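Local atomic coordinates of cobalamin biosynthesis protein (Agrobacterium tumefaciens, PDB entry 3BY5), a protein that probably takes part in cobalamin (vitamin B12) biosynthesis, being related to the CbiG C-terminal domain, though its exact role is not established. Residues V10-A22 with V120-D132; V70-M83 with G94-A106. One frame throughout, in Å; residues are numbered along the deposited sequence.

Contact 1: residues V10-A22 with V120-D132. With SO4 (sulfate ion), chain B.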
loop_
_atom_site.group_PDB
_atom_site.type_symbol
_atom_site.label_atom_id
_atom_site.label_comp_id
_atom_site.label_asym_id
_atom_site.label_seq_id
_atom_site.Cartn_x
_atom_site.Cartn_y
_atom_site.Cartn_z
ATOM N N VAL A 10 15.104 -2.581 4.568
ATOM C CA VAL A 10 13.689 -2.105 4.634
ATOM C C VAL A 10 12.882 -2.896 5.681
ATOM O O VAL A 10 12.893 -4.129 5.697
ATOM C CB VAL A 10 13.023 -2.111 3.220
ATOM C CG1 VAL A 10 11.492 -1.989 3.291
ATOM C CG2 VAL A 10 13.605 -0.994 2.354
ATOM N N THR A 11 12.205 -2.160 6.564
ATOM C CA THR A 11 11.410 -2.739 7.651
ATOM C C THR A 11 9.935 -2.291 7.646
ATOM O O THR A 11 9.620 -1.095 7.641
ATOM C CB THR A 11 12.096 -2.549 9.045
ATOM O OG1 THR A 11 11.121 -2.223 10.043
ATOM C CG2 THR A 11 13.160 -1.462 8.997
ATOM N N VAL A 12 9.052 -3.287 7.646
ATOM C CA VAL A 12 7.611 -3.102 7.510
ATOM C C VAL A 12 6.922 -3.443 8.824
ATOM O O VAL A 12 7.219 -4.475 9.421
ATOM C CB VAL A 12 7.045 -4.014 6.376
ATOM C CG1 VAL A 12 5.537 -3.882 6.244
ATOM C CG2 VAL A 12 7.705 -3.688 5.052
ATOM N N ALA A 13 6.014 -2.580 9.281
ATOM C CA ALA A 13 5.167 -2.899 10.430
ATOM C C ALA A 13 3.746 -3.222 9.998
ATOM O O ALA A 13 3.046 -2.365 9.465
ATOM C CB ALA A 13 5.162 -1.772 11.430
ATOM N N GLY A 14 3.330 -4.465 10.221
ATOM C CA GLY A 14 1.953 -4.887 9.968
ATOM C C GLY A 14 1.062 -4.481 11.122
ATOM O O GLY A 14 1.378 -4.761 12.277
ATOM N N ILE A 15 -0.047 -3.813 10.814
ATOM C CA ILE A 15 -0.936 -3.266 11.846
ATOM C C ILE A 15 -2.306 -3.940 11.852
ATOM O O ILE A 15 -2.966 -4.045 10.820
ATOM C CB ILE A 15 -1.132 -1.730 11.698
ATOM C CG1 ILE A 15 0.206 -0.997 11.528
ATOM C CG2 ILE A 15 -1.918 -1.162 12.881
ATOM C CD1 ILE A 15 1.172 -1.150 12.693
ATOM N N GLY A 16 -2.712 -4.403 13.028
ATOM C CA GLY A 16 -4.064 -4.891 13.250
ATOM C C GLY A 16 -4.658 -4.157 14.431
ATOM O O GLY A 16 -3.951 -3.835 15.383
ATOM N N CYS A 17 -5.953 -3.869 14.359
ATOM C CA CYS A 17 -6.670 -3.246 15.471
ATOM C C CYS A 17 -8.147 -3.601 15.437
ATOM O O CYS A 17 -8.665 -4.037 14.406
ATOM C CB CYS A 17 -6.486 -1.722 15.478
ATOM S SG CYS A 17 -6.685 -0.918 13.880
ATOM N N ARG A 18 -8.814 -3.424 16.576
ATOM C CA ARG A 18 -10.253 -3.643 16.670
ATOM C C ARG A 18 -10.983 -2.460 16.028
ATOM O O ARG A 18 -10.436 -1.351 15.965
ATOM C CB ARG A 18 -10.680 -3.834 18.135
ATOM C CG ARG A 18 -11.500 -5.106 18.402
ATOM C CD ARG A 18 -12.932 -5.004 17.874
ATOM N NE ARG A 18 -13.405 -6.263 17.294
ATOM C CZ ARG A 18 -13.228 -6.634 16.025
ATOM N NH1 ARG A 18 -13.701 -7.799 15.604
ATOM N NH2 ARG A 18 -12.579 -5.852 15.170
ATOM N N LYS A 19 -12.195 -2.716 15.529
ATOM C CA LYS A 19 -13.054 -1.697 14.914
ATOM C C LYS A 19 -13.238 -0.510 15.854
ATOM O O LYS A 19 -13.781 -0.650 16.953
ATOM C CB LYS A 19 -14.429 -2.281 14.554
ATOM C CG LYS A 19 -14.431 -3.405 13.517
ATOM C CD LYS A 19 -15.789 -4.104 13.499
ATOM C CE LYS A 19 -15.789 -5.354 12.631
ATOM N NZ LYS A 19 -17.057 -6.123 12.792
ATOM N N GLY A 20 -12.755 0.648 15.418
ATOM C CA GLY A 20 -12.820 1.864 16.213
ATOM C C GLY A 20 -11.556 2.020 17.026
ATOM O O GLY A 20 -11.544 1.761 18.233
ATOM N N ALA A 21 -10.482 2.419 16.351
ATOM C CA ALA A 21 -9.206 2.690 16.995
ATOM C C ALA A 21 -8.751 4.086 16.600
ATOM O O ALA A 21 -8.763 4.429 15.417
ATOM C CB ALA A 21 -8.172 1.652 16.592
ATOM N N ALA A 22 -8.378 4.888 17.596
ATOM C CA ALA A 22 -7.902 6.253 17.369
ATOM C C ALA A 22 -6.538 6.231 16.690
ATOM O O ALA A 22 -5.733 5.336 16.942
ATOM C CB ALA A 22 -7.833 7.021 18.683
ATOM N N VAL A 120 0.052 -3.286 21.806
ATOM C CA VAL A 120 0.154 -2.078 22.633
ATOM C C VAL A 120 -1.225 -1.435 22.718
ATOM O O VAL A 120 -1.687 -0.823 21.756
ATOM C CB VAL A 120 1.145 -1.037 22.050
ATOM C CG1 VAL A 120 1.362 0.097 23.035
ATOM C CG2 VAL A 120 2.474 -1.666 21.682
ATOM N N GLY A 121 -1.874 -1.558 23.871
ATOM C CA GLY A 121 -3.301 -1.255 23.974
ATOM C C GLY A 121 -4.021 -2.403 23.293
ATOM O O GLY A 121 -3.785 -3.564 23.627
ATOM N N ASP A 122 -4.883 -2.095 22.331
ATOM C CA ASP A 122 -5.429 -3.138 21.454
ATOM C C ASP A 122 -5.097 -2.881 19.976
ATOM O O ASP A 122 -5.939 -3.019 19.085
ATOM C CB ASP A 122 -6.925 -3.394 21.706
ATOM C CG ASP A 122 -7.684 -2.137 22.072
ATOM O OD1 ASP A 122 -8.318 -2.118 23.148
ATOM O OD2 ASP A 122 -7.641 -1.169 21.285
ATOM N N VAL A 123 -3.842 -2.500 19.752
ATOM C CA VAL A 123 -3.261 -2.398 18.423
ATOM C C VAL A 123 -2.126 -3.415 18.342
ATOM O O VAL A 123 -1.189 -3.375 19.139
ATOM C CB VAL A 123 -2.722 -0.968 18.127
ATOM C CG1 VAL A 123 -2.173 -0.876 16.713
ATOM C CG2 VAL A 123 -3.804 0.079 18.321
ATOM N N THR A 124 -2.232 -4.336 17.388
ATOM C CA THR A 124 -1.203 -5.344 17.144
ATOM C C THR A 124 -0.188 -4.837 16.131
ATOM O O THR A 124 -0.552 -4.260 15.111
ATOM C CB THR A 124 -1.814 -6.661 16.644
ATOM O OG1 THR A 124 -2.917 -7.016 17.484
ATOM C CG2 THR A 124 -0.790 -7.789 16.670
ATOM N N VAL A 125 1.090 -5.040 16.435
ATOM C CA VAL A 125 2.180 -4.621 15.573
ATOM C C VAL A 125 3.101 -5.805 15.314
ATOM O O VAL A 125 3.636 -6.395 16.255
ATOM C CB VAL A 125 3.000 -3.477 16.207
ATOM C CG1 VAL A 125 4.000 -2.915 15.201
ATOM C CG2 VAL A 125 2.085 -2.364 16.732
ATOM N N ALA A 126 3.266 -6.147 14.036
ATOM C CA ALA A 126 4.218 -7.172 13.595
ATOM C C ALA A 126 5.315 -6.526 12.768
ATOM O O ALA A 126 5.024 -5.817 11.817
ATOM C CB ALA A 126 3.517 -8.227 12.776
ATOM N N ILE A 127 6.573 -6.771 13.116
ATOM C CA ILE A 127 7.679 -6.183 12.357
ATOM C C ILE A 127 8.382 -7.219 11.480
ATOM O O ILE A 127 8.818 -8.262 11.963
ATOM C CB ILE A 127 8.691 -5.409 13.265
ATOM C CG1 ILE A 127 8.030 -4.172 13.878
ATOM C CG2 ILE A 127 9.915 -4.938 12.479
ATOM C CD1 ILE A 127 7.578 -4.358 15.299
ATOM N N ALA A 128 8.462 -6.919 10.185
ATOM C CA ALA A 128 9.218 -7.731 9.239
ATOM C C ALA A 128 10.348 -6.928 8.608
ATOM O O ALA A 128 10.223 -5.724 8.416
ATOM C CB ALA A 128 8.306 -8.286 8.167
HETATM N N MSE A 129 11.454 -7.605 8.305
HETATM C CA MSE A 129 12.555 -7.020 7.537
HETATM C C MSE A 129 12.817 -7.846 6.293
HETATM O O MSE A 129 12.693 -9.069 6.320
HETATM C CB MSE A 129 13.826 -6.943 8.373
HETATM C CG MSE A 129 14.129 -5.564 8.900
HETATM SE SE MSE A 129 14.946 -5.624 10.662
HETATM C CE MSE A 129 15.334 -3.730 10.927
ATOM N N THR A 130 13.187 -7.176 5.208
ATOM C CA THR A 130 13.399 -7.852 3.932
ATOM C C THR A 130 14.883 -8.110 3.668
ATOM O O THR A 130 15.737 -7.637 4.419
ATOM C CB THR A 130 12.739 -7.079 2.766
ATOM O OG1 THR A 130 12.666 -7.925 1.612
ATOM C CG2 THR A 130 13.508 -5.809 2.435
ATOM N N SER A 131 15.163 -8.867 2.604
ATOM C CA SER A 131 16.522 -9.271 2.208
ATOM C C SER A 131 17.544 -8.127 2.129
ATOM O O SER A 131 18.674 -8.274 2.598
ATOM C CB SER A 131 16.484 -10.025 0.871
ATOM O OG SER A 131 15.621 -11.147 0.935
ATOM N N ASP A 132 17.141 -7.001 1.541
ATOM C CA ASP A 132 17.993 -5.809 1.468
ATOM C C ASP A 132 17.679 -4.812 2.587
ATOM O O ASP A 132 18.214 -4.910 3.695
ATOM C CB ASP A 132 17.887 -5.130 0.092
ATOM C CG ASP A 132 16.469 -4.680 -0.242
ATOM O OD1 ASP A 132 16.212 -3.455 -0.225
ATOM O OD2 ASP A 132 15.614 -5.549 -0.523
HETATM S S SO4 B . -3.307 -10.214 14.631
HETATM O O1 SO4 B . -3.897 -9.431 13.551
HETATM O O2 SO4 B . -1.854 -10.216 14.514
HETATM O O3 SO4 B . -3.677 -9.635 15.916
HETATM O O4 SO4 B . -3.799 -11.586 14.560
#
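Thr11 and Met129 lie side by side at one end of an antiparallel strand pair, pointing the same way: the selenomethionine reaches CG to 3.6 Å from Thr11 CB, and its CE ends beside Thr11 CG2. Thr11 OG1 also lies alongside Ile127 CG2, at 3.8 Å. Further along this face, Ile15 is shared between two valines. Its CG2, anti to the backbone N, slants across Val123 CG1 at 3.9 Å, while CD1 runs beside Val125 CG1 at 4.2 Å, the same methyl that meets Ala13 CB. Val12, Thr124, Ala126 and Ala128 point to the other face, where Gly14 and Gly16 add no side chain. There Thr124 turns OG1 beside its own backbone N (chi1 -48°) and donates to O3 of a sulfate, probably from the crystallisation liquor, at 3.1 Å. Seven backbone bonds join the strands, through the pairs Val12-Ala128, Gly14-Ala126 and Gly16-Thr124, with one more from Thr130 N to Val10 O. The strands are central in a five-stranded mixed sheet: 11-17 has 43-46 as its other neighbour, and 123-129 has 112-120. Helix 23-37 packs on the Ile15 and Cys17 face, helix 98-107 on the face of Val12, Ala126 and Ala128.

Contact 2: residues V70-M83 with G94-A106. With SO4 (sulfate ion), chain B.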
loop_
_atom_site.group_PDB
_atom_site.type_symbol
_atom_site.label_atom_id
_atom_site.label_comp_id
_atom_site.label_asym_id
_atom_site.label_seq_id
_atom_site.Cartn_x
_atom_site.Cartn_y
_atom_site.Cartn_z
ATOM N N VAL A 70 -3.219 -4.912 2.055
ATOM C CA VAL A 70 -2.895 -6.127 1.319
ATOM C C VAL A 70 -4.157 -6.946 1.057
ATOM O O VAL A 70 -4.901 -7.237 1.987
ATOM C CB VAL A 70 -1.859 -6.972 2.101
ATOM C CG1 VAL A 70 -1.479 -8.199 1.328
ATOM C CG2 VAL A 70 -0.618 -6.151 2.395
ATOM N N ALA A 71 -4.389 -7.297 -0.209
ATOM C CA ALA A 71 -5.534 -8.117 -0.625
ATOM C C ALA A 71 -5.528 -9.490 0.039
ATOM O O ALA A 71 -4.463 -10.032 0.334
ATOM C CB ALA A 71 -5.552 -8.266 -2.137
ATOM N N GLN A 72 -6.719 -10.044 0.264
ATOM C CA GLN A 72 -6.887 -11.330 0.953
ATOM C C GLN A 72 -6.230 -12.501 0.216
ATOM O O GLN A 72 -5.727 -13.425 0.849
ATOM C CB GLN A 72 -8.376 -11.609 1.201
ATOM C CG GLN A 72 -8.674 -12.660 2.282
ATOM C CD GLN A 72 -8.444 -12.151 3.701
ATOM O OE1 GLN A 72 -8.825 -11.030 4.047
ATOM N NE2 GLN A 72 -7.827 -12.984 4.533
ATOM N N GLU A 73 -6.228 -12.437 -1.116
ATOM C CA GLU A 73 -5.577 -13.425 -1.983
ATOM C C GLU A 73 -4.078 -13.457 -1.754
ATOM O O GLU A 73 -3.463 -14.521 -1.784
ATOM C CB GLU A 73 -5.836 -13.095 -3.460
ATOM C CG GLU A 73 -7.215 -13.491 -3.989
ATOM C CD GLU A 73 -8.334 -12.510 -3.621
ATOM O OE1 GLU A 73 -9.510 -12.821 -3.925
ATOM O OE2 GLU A 73 -8.051 -11.434 -3.041
ATOM N N ARG A 74 -3.508 -12.275 -1.536
ATOM C CA ARG A 74 -2.080 -12.096 -1.317
ATOM C C ARG A 74 -1.704 -12.528 0.101
ATOM O O ARG A 74 -0.646 -13.115 0.313
ATOM C CB ARG A 74 -1.699 -10.633 -1.593
ATOM C CG ARG A 74 -0.210 -10.283 -1.495
ATOM C CD ARG A 74 0.588 -10.681 -2.731
ATOM N NE ARG A 74 1.267 -11.967 -2.562
ATOM C CZ ARG A 74 2.527 -12.112 -2.154
ATOM N NH1 ARG A 74 3.270 -11.045 -1.869
ATOM N NH2 ARG A 74 3.048 -13.330 -2.035
ATOM N N LEU A 75 -2.583 -12.243 1.061
ATOM C CA LEU A 75 -2.402 -12.671 2.443
ATOM C C LEU A 75 -2.403 -14.176 2.549
ATOM O O LEU A 75 -1.533 -14.752 3.203
ATOM C CB LEU A 75 -3.515 -12.129 3.332
ATOM C CG LEU A 75 -3.516 -10.665 3.764
ATOM C CD1 LEU A 75 -4.732 -10.408 4.624
ATOM C CD2 LEU A 75 -2.273 -10.334 4.530
ATOM N N GLU A 76 -3.390 -14.804 1.909
ATOM C CA GLU A 76 -3.498 -16.258 1.875
ATOM C C GLU A 76 -2.263 -16.921 1.257
ATOM O O GLU A 76 -1.763 -17.911 1.784
ATOM C CB GLU A 76 -4.767 -16.692 1.137
ATOM C CG GLU A 76 -6.067 -16.513 1.932
ATOM C CD GLU A 76 -6.188 -17.432 3.148
ATOM O OE1 GLU A 76 -5.581 -18.533 3.158
ATOM O OE2 GLU A 76 -6.911 -17.049 4.096
ATOM N N ALA A 77 -1.774 -16.353 0.159
ATOM C CA ALA A 77 -0.574 -16.835 -0.522
ATOM C C ALA A 77 0.640 -16.841 0.394
ATOM O O ALA A 77 1.345 -17.841 0.475
ATOM C CB ALA A 77 -0.298 -15.992 -1.758
ATOM N N VAL A 78 0.851 -15.724 1.087
ATOM C CA VAL A 78 1.964 -15.528 2.026
ATOM C C VAL A 78 1.893 -16.506 3.194
ATOM O O VAL A 78 2.891 -17.147 3.533
ATOM C CB VAL A 78 2.010 -14.054 2.511
ATOM C CG1 VAL A 78 2.850 -13.883 3.761
ATOM C CG2 VAL A 78 2.554 -13.187 1.411
ATOM N N ALA A 79 0.702 -16.640 3.774
ATOM C CA ALA A 79 0.459 -17.597 4.850
ATOM C C ALA A 79 0.740 -19.030 4.418
ATOM O O ALA A 79 1.325 -19.798 5.177
ATOM C CB ALA A 79 -0.955 -17.463 5.372
ATOM N N ALA A 80 0.333 -19.372 3.196
ATOM C CA ALA A 80 0.602 -20.684 2.602
ATOM C C ALA A 80 2.092 -20.926 2.404
ATOM O O ALA A 80 2.585 -21.979 2.774
ATOM C CB ALA A 80 -0.142 -20.838 1.287
ATOM N N GLU A 81 2.796 -19.944 1.841
ATOM C CA GLU A 81 4.254 -20.003 1.642
ATOM C C GLU A 81 5.047 -20.226 2.935
ATOM O O GLU A 81 6.007 -21.002 2.958
ATOM C CB GLU A 81 4.758 -18.727 0.952
ATOM C CG GLU A 81 4.452 -18.643 -0.541
ATOM C CD GLU A 81 4.369 -17.208 -1.059
ATOM O OE1 GLU A 81 3.581 -16.964 -2.000
ATOM O OE2 GLU A 81 5.082 -16.321 -0.534
ATOM N N THR A 82 4.628 -19.560 4.009
ATOM C CA THR A 82 5.331 -19.624 5.289
ATOM C C THR A 82 5.097 -20.940 6.028
ATOM O O THR A 82 5.761 -21.226 7.021
ATOM C CB THR A 82 4.957 -18.441 6.212
ATOM O OG1 THR A 82 3.534 -18.349 6.322
ATOM C CG2 THR A 82 5.504 -17.135 5.665
HETATM N N MSE A 83 4.152 -21.734 5.535
HETATM C CA MSE A 83 3.851 -23.037 6.117
HETATM C C MSE A 83 4.389 -24.192 5.280
HETATM O O MSE A 83 4.322 -25.349 5.699
HETATM C CB MSE A 83 2.348 -23.189 6.308
HETATM C CG MSE A 83 1.795 -22.320 7.409
HETATM SE SE MSE A 83 -0.143 -22.291 7.399
HETATM C CE MSE A 83 -0.481 -24.136 7.965
ATOM N N GLY A 94 3.859 -22.863 12.796
ATOM C CA GLY A 94 2.678 -22.991 11.950
ATOM C C GLY A 94 2.289 -21.764 11.151
ATOM O O GLY A 94 3.093 -21.234 10.379
ATOM N N SER A 95 1.045 -21.328 11.346
ATOM C CA SER A 95 0.425 -20.257 10.568
ATOM C C SER A 95 0.754 -18.874 11.110
ATOM O O SER A 95 0.723 -18.670 12.323
ATOM C CB SER A 95 -1.097 -20.432 10.563
ATOM O OG SER A 95 -1.734 -19.386 9.846
ATOM N N PRO A 96 1.051 -17.912 10.213
ATOM C CA PRO A 96 1.241 -16.544 10.676
ATOM C C PRO A 96 -0.089 -15.888 11.026
ATOM O O PRO A 96 -1.141 -16.303 10.530
ATOM C CB PRO A 96 1.871 -15.850 9.468
ATOM C CG PRO A 96 1.383 -16.604 8.309
ATOM C CD PRO A 96 1.226 -18.026 8.753
ATOM N N SER A 97 -0.043 -14.878 11.886
ATOM C CA SER A 97 -1.224 -14.089 12.171
ATOM C C SER A 97 -1.495 -13.136 11.011
ATOM O O SER A 97 -0.649 -12.945 10.134
ATOM C CB SER A 97 -1.067 -13.333 13.489
ATOM O OG SER A 97 -0.212 -12.214 13.360
ATOM N N VAL A 98 -2.685 -12.549 11.018
ATOM C CA VAL A 98 -3.134 -11.655 9.958
ATOM C C VAL A 98 -2.178 -10.467 9.761
ATOM O O VAL A 98 -1.817 -10.142 8.624
ATOM C CB VAL A 98 -4.581 -11.180 10.226
ATOM C CG1 VAL A 98 -5.162 -10.534 9.011
ATOM C CG2 VAL A 98 -5.457 -12.354 10.625
ATOM N N SER A 99 -1.747 -9.857 10.867
ATOM C CA SER A 99 -0.779 -8.756 10.845
ATOM C C SER A 99 0.601 -9.197 10.387
ATOM O O SER A 99 1.305 -8.431 9.726
ATOM C CB SER A 99 -0.643 -8.117 12.223
ATOM O OG SER A 99 -1.904 -7.956 12.835
ATOM N N GLU A 100 0.991 -10.415 10.763
ATOM C CA GLU A 100 2.280 -10.978 10.382
ATOM C C GLU A 100 2.317 -11.222 8.881
ATOM O O GLU A 100 3.274 -10.848 8.212
ATOM C CB GLU A 100 2.564 -12.271 11.153
ATOM C CG GLU A 100 2.986 -12.055 12.602
ATOM C CD GLU A 100 2.990 -13.334 13.436
ATOM O OE1 GLU A 100 2.395 -14.340 13.002
ATOM O OE2 GLU A 100 3.580 -13.335 14.540
ATOM N N ALA A 101 1.245 -11.811 8.361
ATOM C CA ALA A 101 1.101 -12.075 6.930
ATOM C C ALA A 101 0.990 -10.804 6.082
ATOM O O ALA A 101 1.380 -10.812 4.917
ATOM C CB ALA A 101 -0.086 -12.990 6.686
ATOM N N ALA A 102 0.455 -9.729 6.667
ATOM C CA ALA A 102 0.367 -8.415 6.005
ATOM C C ALA A 102 1.721 -7.738 5.889
ATOM O O ALA A 102 2.051 -7.201 4.837
ATOM C CB ALA A 102 -0.616 -7.514 6.723
ATOM N N ALA A 103 2.491 -7.768 6.977
ATOM C CA ALA A 103 3.850 -7.222 7.018
ATOM C C ALA A 103 4.787 -7.967 6.081
ATOM O O ALA A 103 5.615 -7.344 5.427
ATOM C CB ALA A 103 4.400 -7.255 8.426
ATOM N N LEU A 104 4.643 -9.291 6.020
ATOM C CA LEU A 104 5.477 -10.128 5.162
ATOM C C LEU A 104 5.127 -9.965 3.698
ATOM O O LEU A 104 6.008 -10.032 2.847
ATOM C CB LEU A 104 5.371 -11.600 5.556
ATOM C CG LEU A 104 6.094 -12.064 6.826
ATOM C CD1 LEU A 104 5.829 -13.539 7.069
ATOM C CD2 LEU A 104 7.589 -11.794 6.762
ATOM N N ALA A 105 3.845 -9.747 3.409
ATOM C CA ALA A 105 3.393 -9.531 2.035
ATOM C C ALA A 105 3.921 -8.225 1.471
ATOM O O ALA A 105 4.386 -8.177 0.335
ATOM C CB ALA A 105 1.891 -9.555 1.962
ATOM N N ALA A 106 3.851 -7.171 2.280
ATOM C CA ALA A 106 4.320 -5.853 1.881
ATOM C C ALA A 106 5.838 -5.794 1.797
ATOM O O ALA A 106 6.379 -5.074 0.966
ATOM C CB ALA A 106 3.808 -4.808 2.830
HETATM S S SO4 B . -3.307 -10.214 14.631
HETATM O O1 SO4 B . -3.897 -9.431 13.551
HETATM O O2 SO4 B . -1.854 -10.216 14.514
HETATM O O3 SO4 B . -3.677 -9.635 15.916
HETATM O O4 SO4 B . -3.799 -11.586 14.560
#
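Val78 and Leu75 bring helix 72-83 against helix 98-106, a nearly perpendicular helix pair (96° between their directions) whose second member starts with a capping box. The axes come within 8.9 Å, consistent with the small Ala101, Ala102 and Ala105 facing the first helix. Apolar packing carries the crossing. Val78 splits its methyls between two residues: CG1, anti to the backbone N (chi1 163°), lies at 3.8 Å from Leu104 CB, and CG2 sits at 3.7 Å from Ala105 CB. That same Ala105 methyl is met by Val70 CG1. Leu75 lays CD2 alongside the backbone and CB of Ala102, 3.9 Å between CD2 and CB, and also touches Ala101. Towards the end of helix 72-83, the Pro96 ring rests on Ala79 (CG to CB 3.9 Å) and on Thr82 OG1, which lies against its CG and CD, while Thr82 CG2 reaches Leu104 CD1. The selenomethionine Met83, extended as far as its selenium, brings SE beside Ser95 CB and CG against Gly94 O.

Polar and charged groups sit round this core. Ala71 N, before helix 72-83, bonds to Ser66 of the second subunit. The aliphatic part of Arg74 runs past Ala105 CB, and one face of its guanidinium receives Val78 CG2, offset toward the rim; Glu81 OE1 lies at its edge in a long salt bridge. In the capping box, Ser97 N donates almost straight to Glu100 OE1 at 2.7 Å, meeting it on the anti side, 30° out of the carboxylate plane; Glu100 N returns a weak bond to Ser97 OG. His92 NE2 is a second partner of Glu100 OE1. The start of helix 98-106 also binds the sulfate, perhaps favoured by the helix dipole: Ser97 OG donates to sulfate O2 at 2.8 Å and Ser99 OG to sulfate O1 at 2.6 Å.

In the fold
Contact 2 is nested in the chain loop closed by contact 1: 10-22 comes first, 70-83 and 94-106 follow, and 120-132 ends the order. Their centres are about 13 Å apart. Contact 1 is the middle of the sheet, close to the centre of the chain, and contact 2 is a helix pair on one of its faces, of which helix 98-107 rests on the strands and helix 72-84 packs outside it. Ala103 is one junction, its CB 3.5 Å from Gly14 N. At one edge of this interface a single sulfate joins both contacts through Thr124, Ser97 and Ser99, consistent with a place where an anion can bind between strand 123-129 and a helix start.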